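Local structure of TIGR00266 family protein (Pseudomonas aeruginosa, 1YOX) at residues Y10-E15 and G98-V103; Q18-E23 and L156-A161. The protein is of unknown function but belongs to the AIM24 family, which is named for mitochondrial biogenesis and grouped with the cupins. All coordinates share one frame; numbering follows the deposited sequence.

How the contacts relate
Both contacts join the same two antiparallel sheets face to face: strands 9-13 and 19-24 are neighbours in one, strands 98-104 and 156-162 in the other, and the contact centres lie about 5 Å apart. Contact 1 pairs strands that are outermost within the chain and is partly buried, with one buried residue among four that touch. Contact 2 lies one strand further in, and all three touching residues are buried. Their chemistry differs accordingly. Contact 1 is a mixed margin of aliphatic groups and a tyrosine, whereas contact 2 centres on one phenylalanine ring, while the Glu21 carboxylate, on the far side of its first strand, reaches the second subunit.

Contact 1. Residues Y10-E15 and G98-V103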
ATOM      1  N   TYR C  10      14.715   5.815  18.673  1.00 42.93           N
ATOM      2  CA  TYR C  10      14.103   5.159  17.553  1.00 42.91           C
ATOM      3  C   TYR C  10      14.572   5.845  16.297  1.00 42.92           C
ATOM      4  O   TYR C  10      15.128   6.936  16.353  1.00 42.94           O
ATOM      5  CB  TYR C  10      12.568   5.252  17.651  1.00 41.79           C
ATOM      6  CG  TYR C  10      12.082   6.660  17.517  1.00 41.82           C
ATOM      7  CD1 TYR C  10      11.771   7.191  16.266  1.00 40.14           C
ATOM      8  CD2 TYR C  10      11.967   7.487  18.637  1.00 40.93           C
ATOM      9  CE1 TYR C  10      11.353   8.495  16.136  1.00 40.43           C
ATOM     10  CE2 TYR C  10      11.528   8.812  18.505  1.00 40.38           C
ATOM     11  CZ  TYR C  10      11.233   9.294  17.261  1.00 39.27           C
ATOM     12  OH  TYR C  10      10.797  10.577  17.124  1.00 42.39           O
ATOM     13  N   ARG C  11      14.364   5.177  15.169  1.00 43.13           N
ATOM     14  CA  ARG C  11      14.411   5.814  13.870  1.00 44.27           C
ATOM     15  C   ARG C  11      13.251   5.240  13.051  1.00 43.81           C
ATOM     16  O   ARG C  11      12.925   4.067  13.161  1.00 44.47           O
ATOM     17  CB  ARG C  11      15.752   5.583  13.181  1.00 44.30           C
ATOM     18  CG  ARG C  11      16.230   4.139  13.231  1.00 45.66           C
ATOM     19  CD  ARG C  11      17.619   3.972  12.630  1.00 46.26           C
ATOM     20  NE  ARG C  11      17.918   2.554  12.403  1.00 49.49           N
ATOM     21  CZ  ARG C  11      18.253   2.026  11.224  1.00 50.40           C
ATOM     22  NH1 ARG C  11      18.347   2.784  10.127  1.00 47.07           N
ATOM     23  NH2 ARG C  11      18.493   0.725  11.149  1.00 51.67           N
ATOM     24  N   ILE C  12      12.607   6.097  12.277  1.00 43.60           N
ATOM     25  CA  ILE C  12      11.519   5.720  11.414  1.00 43.33           C
ATOM     26  C   ILE C  12      12.121   5.492  10.035  1.00 43.49           C
ATOM     27  O   ILE C  12      12.728   6.394   9.461  1.00 43.15           O
ATOM     28  CB  ILE C  12      10.436   6.828  11.376  1.00 43.05           C
ATOM     29  CG1 ILE C  12       9.605   6.805  12.669  1.00 43.77           C
ATOM     30  CG2 ILE C  12       9.502   6.678  10.138  1.00 43.09           C
ATOM     31  CD1 ILE C  12       8.877   8.137  12.977  1.00 44.26           C
ATOM     32  N   LEU C  13      11.932   4.286   9.502  1.00 42.95           N
ATOM     33  CA  LEU C  13      12.480   3.929   8.212  1.00 43.01           C
ATOM     34  C   LEU C  13      11.465   4.015   7.073  1.00 43.55           C
ATOM     35  O   LEU C  13      10.266   3.807   7.282  1.00 44.36           O
ATOM     36  CB  LEU C  13      13.065   2.524   8.296  1.00 42.91           C
ATOM     37  CG  LEU C  13      14.050   2.301   9.440  1.00 42.85           C
ATOM     38  CD1 LEU C  13      14.359   0.823   9.522  1.00 41.10           C
ATOM     39  CD2 LEU C  13      15.298   3.130   9.174  1.00 43.68           C
ATOM     40  N   GLY C  14      11.958   4.306   5.871  1.00 43.91           N
ATOM     41  CA  GLY C  14      11.143   4.326   4.670  1.00 44.23           C
ATOM     42  C   GLY C  14      10.570   5.699   4.397  1.00 45.25           C
ATOM     43  O   GLY C  14      10.612   6.586   5.264  1.00 44.53           O
ATOM     44  N   GLU C  15      10.008   5.858   3.197  1.00 46.23           N
ATOM     45  CA  GLU C  15       9.432   7.128   2.769  1.00 47.87           C
ATOM     46  C   GLU C  15       7.915   7.244   2.965  1.00 47.53           C
ATOM     47  O   GLU C  15       7.471   7.816   3.956  1.00 48.44           O
ATOM     48  CB  GLU C  15       9.901   7.528   1.355  1.00 48.58           C
ATOM     49  CG  GLU C  15      11.263   8.281   1.348  1.00 52.17           C
ATOM     50  CD  GLU C  15      11.396   9.304   2.500  1.00 58.04           C
ATOM     51  OE1 GLU C  15      10.415  10.043   2.767  1.00 60.86           O
ATOM     52  OE2 GLU C  15      12.472   9.361   3.156  1.00 60.18           O
ATOM     53  N   GLY C  98       1.216   2.885   4.787  1.00 31.69           N
ATOM     54  CA  GLY C  98       1.100   4.231   5.282  1.00 32.49           C
ATOM     55  C   GLY C  98       2.251   4.591   6.185  1.00 33.09           C
ATOM     56  O   GLY C  98       3.205   3.833   6.315  1.00 32.72           O
ATOM     57  N   SER C  99       2.150   5.746   6.823  1.00 33.00           N
ATOM     58  CA  SER C  99       3.297   6.240   7.548  1.00 34.53           C
ATOM     59  C   SER C  99       3.164   6.215   9.065  1.00 34.20           C
ATOM     60  O   SER C  99       2.090   6.061   9.613  1.00 34.49           O
ATOM     61  CB  SER C  99       3.697   7.620   7.023  1.00 34.46           C
ATOM     62  OG  SER C  99       2.553   8.392   6.802  1.00 36.14           O
ATOM     63  N   VAL C 100       4.289   6.360   9.723  1.00 34.79           N
ATOM     64  CA  VAL C 100       4.368   6.234  11.158  1.00 36.37           C
ATOM     65  C   VAL C 100       4.583   7.650  11.692  1.00 37.50           C
ATOM     66  O   VAL C 100       5.233   8.451  11.048  1.00 38.58           O
ATOM     67  CB  VAL C 100       5.530   5.276  11.542  1.00 35.90           C
ATOM     68  CG1 VAL C 100       5.713   5.179  13.030  1.00 34.47           C
ATOM     69  CG2 VAL C 100       5.297   3.869  10.923  1.00 35.51           C
ATOM     70  N   VAL C 101       3.991   7.981  12.829  1.00 38.56           N
ATOM     71  CA  VAL C 101       4.340   9.233  13.504  1.00 39.01           C
ATOM     72  C   VAL C 101       4.599   8.944  14.960  1.00 39.37           C
ATOM     73  O   VAL C 101       3.854   8.183  15.609  1.00 39.02           O
ATOM     74  CB  VAL C 101       3.250  10.378  13.390  1.00 39.42           C
ATOM     75  CG1 VAL C 101       3.396  11.191  12.082  1.00 40.39           C
ATOM     76  CG2 VAL C 101       1.863   9.861  13.583  1.00 38.01           C
ATOM     77  N   ALA C 102       5.674   9.541  15.466  1.00 39.94           N
ATOM     78  CA  ALA C 102       5.988   9.488  16.890  1.00 40.67           C
ATOM     79  C   ALA C 102       5.218  10.619  17.513  1.00 41.09           C
ATOM     80  O   ALA C 102       5.165  11.711  16.969  1.00 42.20           O
ATOM     81  CB  ALA C 102       7.487   9.660  17.121  1.00 40.17           C
ATOM     82  N   VAL C 103       4.566  10.364  18.624  1.00 42.02           N
ATOM     83  CA  VAL C 103       3.900  11.439  19.320  1.00 42.78           C
ATOM     84  C   VAL C 103       4.403  11.395  20.751  1.00 43.78           C
ATOM     85  O   VAL C 103       4.253  10.384  21.446  1.00 43.02           O
ATOM     86  CB  VAL C 103       2.345  11.332  19.229  1.00 43.03           C
ATOM     87  CG1 VAL C 103       1.670  12.435  20.049  1.00 44.31           C
ATOM     88  CG2 VAL C 103       1.858  11.384  17.762  1.00 41.87           C
TER
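Tyr10 and Ile12 meet Ala102 and Val100 at the margin of a sandwich-like packing of two antiparallel sheets, consistent with the cupin clan. The evidence for sheet-on-sheet packing, rather than strand pairing, is geometric: the axes of strand segments 10-13 and 98-103 come no closer than 8.2 Å, their directions differ by 160°, and the segments share no hydrogen bond. Ile12 and Val100 form the broader, more buried patch, in which Ile12 loses 60 Å² of surface to the other segment. Its extended tail (chi2 159°) sends CD1 across to the Val100 backbone, 4.1 Å from Val100 O, while Ile12 CG1 lies 4.2 Å from CG1 of the buried Val100. Strand 19-24 closes over Val100 through Val20.

The solvent side belongs to Arg11 and Glu15. Both are exposed, and they pack on the second subunit, Arg11 on its Arg168 and Glu15 on its Ser16. At the opposite end from Glu15 the contact is short but only partly buried. A first torsion of 66° folds the Tyr10 ring back over its own backbone and across to Ala102, whose methyl meets it obliquely: Ala102 CB is 3.8 Å from Tyr10 CZ and 3.4 Å from Tyr10 OH.

Contact 2. Residues Q18-E23 and L156-A161; sequences QTVEIE and LVFVHA
Between Val20 and Ile22, which both press on Phe158, Glu21 turns its carboxylate the other way, and its OE1 is gripped by three groups: a salt bridge from Arg11, a hydrogen bond with the hydroxyl of Tyr39, and a salt bridge from Arg168 of the second subunit. Thr19, pointing away from 156-161 as well, is hydrogen-bonded through OG1 to Phe92 O.

The inner face of this strand is apolar and packs between the two sheets. Backbones of the two segments stay well apart, with 8.1 Å between Val20 CA and Phe158 CA at the nearest pair, so between these two segments only side chains meet. Phe158 does most of the reaching. Its ring is shared by two aliphatic residues that touch different bonds of it. Ile22 comes from the direction opposite to Phe158 and lays its terminal methyl over one face as a CH-pi contact: Ile22 CD1 is 4.0 Å from the Phe158 ring centroid and 29° off the normal. The methyl is displaced toward the CE1-CZ bond, with Ile22 CD1 3.6 Å from Phe158 CE1. Two successive bends in the isoleucine chain (chi1 -54°, chi2 -70°) bring CD1 there although its CB does not face the other strand. Val20 instead crosses Phe158 at about a right angle, and its CG2 meets the CD2-CE2 bond obliquely, 3.7 Å from Phe158 CD2.

Gln18, just before the strand, accepts a hydrogen bond at OE1 from Val100 N and is backbone-bonded to Gly98, making a polar link to strand 98-104 at the strand's entrance. The chemistry thus implies a two-faced strand: dispersion and CH-pi contacts hold its inner side to the opposing sheet, whereas on its outer side Glu21 is joined by one salt bridge to its own chain and by another to the second subunit.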
ATOM      1  N   GLN C  18       6.064   3.087   6.074  1.00 38.76           N
ATOM      2  CA  GLN C  18       7.010   3.252   7.172  1.00 36.81           C
ATOM      3  C   GLN C  18       6.987   2.157   8.236  1.00 36.42           C
ATOM      4  O   GLN C  18       5.934   1.532   8.524  1.00 35.90           O
ATOM      5  CB  GLN C  18       6.856   4.660   7.787  1.00 36.09           C
ATOM      6  CG  GLN C  18       7.220   5.752   6.775  1.00 34.54           C
ATOM      7  CD  GLN C  18       7.178   7.181   7.314  1.00 35.76           C
ATOM      8  OE1 GLN C  18       6.506   7.495   8.311  1.00 34.53           O
ATOM      9  NE2 GLN C  18       7.889   8.066   6.633  1.00 32.42           N
ATOM     10  N   THR C  19       8.165   1.957   8.816  1.00 35.32           N
ATOM     11  CA  THR C  19       8.352   1.106   9.971  1.00 34.72           C
ATOM     12  C   THR C  19       9.215   1.795  11.069  1.00 34.70           C
ATOM     13  O   THR C  19      10.070   2.611  10.782  1.00 35.22           O
ATOM     14  CB  THR C  19       8.971  -0.216   9.546  1.00 34.36           C
ATOM     15  OG1 THR C  19       9.414  -0.941  10.697  1.00 35.00           O
ATOM     16  CG2 THR C  19      10.123   0.006   8.661  1.00 34.44           C
ATOM     17  N   VAL C  20       8.969   1.455  12.322  1.00 34.08           N
ATOM     18  CA  VAL C  20       9.661   2.063  13.426  1.00 34.07           C
ATOM     19  C   VAL C  20      10.628   1.093  14.083  1.00 33.26           C
ATOM     20  O   VAL C  20      10.246   0.057  14.610  1.00 32.81           O
ATOM     21  CB  VAL C  20       8.689   2.729  14.463  1.00 33.96           C
ATOM     22  CG1 VAL C  20       7.856   1.689  15.182  1.00 33.80           C
ATOM     23  CG2 VAL C  20       9.495   3.563  15.462  1.00 33.70           C
ATOM     24  N   GLU C  21      11.900   1.444  14.033  1.00 33.62           N
ATOM     25  CA  GLU C  21      12.918   0.635  14.664  1.00 33.97           C
ATOM     26  C   GLU C  21      13.237   1.298  15.991  1.00 33.99           C
ATOM     27  O   GLU C  21      13.766   2.409  16.035  1.00 34.70           O
ATOM     28  CB  GLU C  21      14.164   0.496  13.788  1.00 33.47           C
ATOM     29  CG  GLU C  21      15.144  -0.543  14.336  1.00 36.25           C
ATOM     30  CD  GLU C  21      16.562  -0.343  13.849  1.00 39.38           C
ATOM     31  OE1 GLU C  21      16.955  -1.025  12.881  1.00 41.81           O
ATOM     32  OE2 GLU C  21      17.279   0.518  14.409  1.00 41.73           O
ATOM     33  N   ILE C  22      12.872   0.607  17.057  1.00 34.05           N
ATOM     34  CA  ILE C  22      13.046   1.051  18.425  1.00 34.34           C
ATOM     35  C   ILE C  22      14.383   0.540  18.937  1.00 34.84           C
ATOM     36  O   ILE C  22      14.682  -0.649  18.848  1.00 33.48           O
ATOM     37  CB  ILE C  22      11.941   0.478  19.342  1.00 34.73           C
ATOM     38  CG1 ILE C  22      10.519   0.794  18.790  1.00 33.44           C
ATOM     39  CG2 ILE C  22      12.160   0.942  20.816  1.00 36.23           C
ATOM     40  CD1 ILE C  22      10.095   2.267  18.859  1.00 32.29           C
ATOM     41  N   GLU C  23      15.188   1.467  19.458  1.00 35.69           N
ATOM     42  CA  GLU C  23      16.474   1.146  20.064  1.00 36.25           C
ATOM     43  C   GLU C  23      16.293   1.015  21.578  1.00 35.68           C
ATOM     44  O   GLU C  23      15.917   1.976  22.244  1.00 34.79           O
ATOM     45  CB  GLU C  23      17.485   2.243  19.728  1.00 36.29           C
ATOM     46  CG  GLU C  23      18.875   1.986  20.292  1.00 38.15           C
ATOM     47  CD  GLU C  23      19.889   2.939  19.724  1.00 42.13           C
ATOM     48  OE1 GLU C  23      20.299   2.728  18.556  1.00 46.13           O
ATOM     49  OE2 GLU C  23      20.254   3.911  20.433  1.00 43.49           O
ATOM     50  N   LEU C 156       6.924   8.072  24.850  1.00 43.29           N
ATOM     51  CA  LEU C 156       6.707   8.009  23.409  1.00 41.86           C
ATOM     52  C   LEU C 156       5.725   6.944  22.968  1.00 40.02           C
ATOM     53  O   LEU C 156       5.716   5.805  23.438  1.00 39.37           O
ATOM     54  CB  LEU C 156       8.020   7.845  22.668  1.00 41.67           C
ATOM     55  CG  LEU C 156       8.835   9.132  22.651  1.00 42.84           C
ATOM     56  CD1 LEU C 156      10.266   8.800  22.260  1.00 42.95           C
ATOM     57  CD2 LEU C 156       8.220  10.174  21.708  1.00 42.98           C
ATOM     58  N   VAL C 157       4.915   7.364  22.019  1.00 38.95           N
ATOM     59  CA  VAL C 157       3.823   6.590  21.455  1.00 37.75           C
ATOM     60  C   VAL C 157       4.057   6.681  19.942  1.00 36.80           C
ATOM     61  O   VAL C 157       4.571   7.686  19.465  1.00 37.77           O
ATOM     62  CB  VAL C 157       2.493   7.226  21.949  1.00 37.62           C
ATOM     63  CG1 VAL C 157       1.567   7.599  20.844  1.00 37.89           C
ATOM     64  CG2 VAL C 157       1.863   6.397  23.092  1.00 36.35           C
ATOM     65  N   PHE C 158       3.749   5.627  19.204  1.00 35.36           N
ATOM     66  CA  PHE C 158       3.884   5.637  17.753  1.00 34.73           C
ATOM     67  C   PHE C 158       2.555   5.145  17.193  1.00 34.71           C
ATOM     68  O   PHE C 158       2.023   4.097  17.611  1.00 33.39           O
ATOM     69  CB  PHE C 158       5.035   4.738  17.292  1.00 34.84           C
ATOM     70  CG  PHE C 158       6.353   5.078  17.927  1.00 35.24           C
ATOM     71  CD1 PHE C 158       6.654   4.632  19.219  1.00 35.77           C
ATOM     72  CD2 PHE C 158       7.280   5.888  17.255  1.00 36.28           C
ATOM     73  CE1 PHE C 158       7.860   4.974  19.834  1.00 36.57           C
ATOM     74  CE2 PHE C 158       8.515   6.226  17.860  1.00 35.72           C
ATOM     75  CZ  PHE C 158       8.799   5.760  19.146  1.00 36.17           C
ATOM     76  N   VAL C 159       2.004   5.934  16.280  1.00 33.97           N
ATOM     77  CA  VAL C 159       0.723   5.624  15.711  1.00 34.40           C
ATOM     78  C   VAL C 159       0.922   5.566  14.200  1.00 34.70           C
ATOM     79  O   VAL C 159       1.847   6.180  13.679  1.00 34.56           O
ATOM     80  CB  VAL C 159      -0.430   6.645  16.150  1.00 34.00           C
ATOM     81  CG1 VAL C 159      -0.684   6.605  17.675  1.00 33.72           C
ATOM     82  CG2 VAL C 159      -0.143   8.046  15.705  1.00 33.61           C
ATOM     83  N   HIS C 160       0.046   4.841  13.504  1.00 34.53           N
ATOM     84  CA  HIS C 160       0.191   4.670  12.073  1.00 34.55           C
ATOM     85  C   HIS C 160      -1.017   5.242  11.299  1.00 34.44           C
ATOM     86  O   HIS C 160      -2.158   4.997  11.678  1.00 34.81           O
ATOM     87  CB  HIS C 160       0.370   3.169  11.805  1.00 34.22           C
ATOM     88  CG  HIS C 160       0.282   2.789  10.361  1.00 34.05           C
ATOM     89  ND1 HIS C 160       1.399   2.597   9.577  1.00 33.90           N
ATOM     90  CD2 HIS C 160      -0.785   2.533   9.567  1.00 33.69           C
ATOM     91  CE1 HIS C 160       1.026   2.232   8.362  1.00 31.47           C
ATOM     92  NE2 HIS C 160      -0.294   2.190   8.328  1.00 33.84           N
ATOM     93  N   ALA C 161      -0.757   5.971  10.216  1.00 34.27           N
ATOM     94  CA  ALA C 161      -1.811   6.483   9.320  1.00 34.01           C
ATOM     95  C   ALA C 161      -1.791   5.819   7.947  1.00 33.28           C
ATOM     96  O   ALA C 161      -0.805   5.929   7.225  1.00 31.92           O
ATOM     97  CB  ALA C 161      -1.707   8.011   9.171  1.00 33.85           C
TER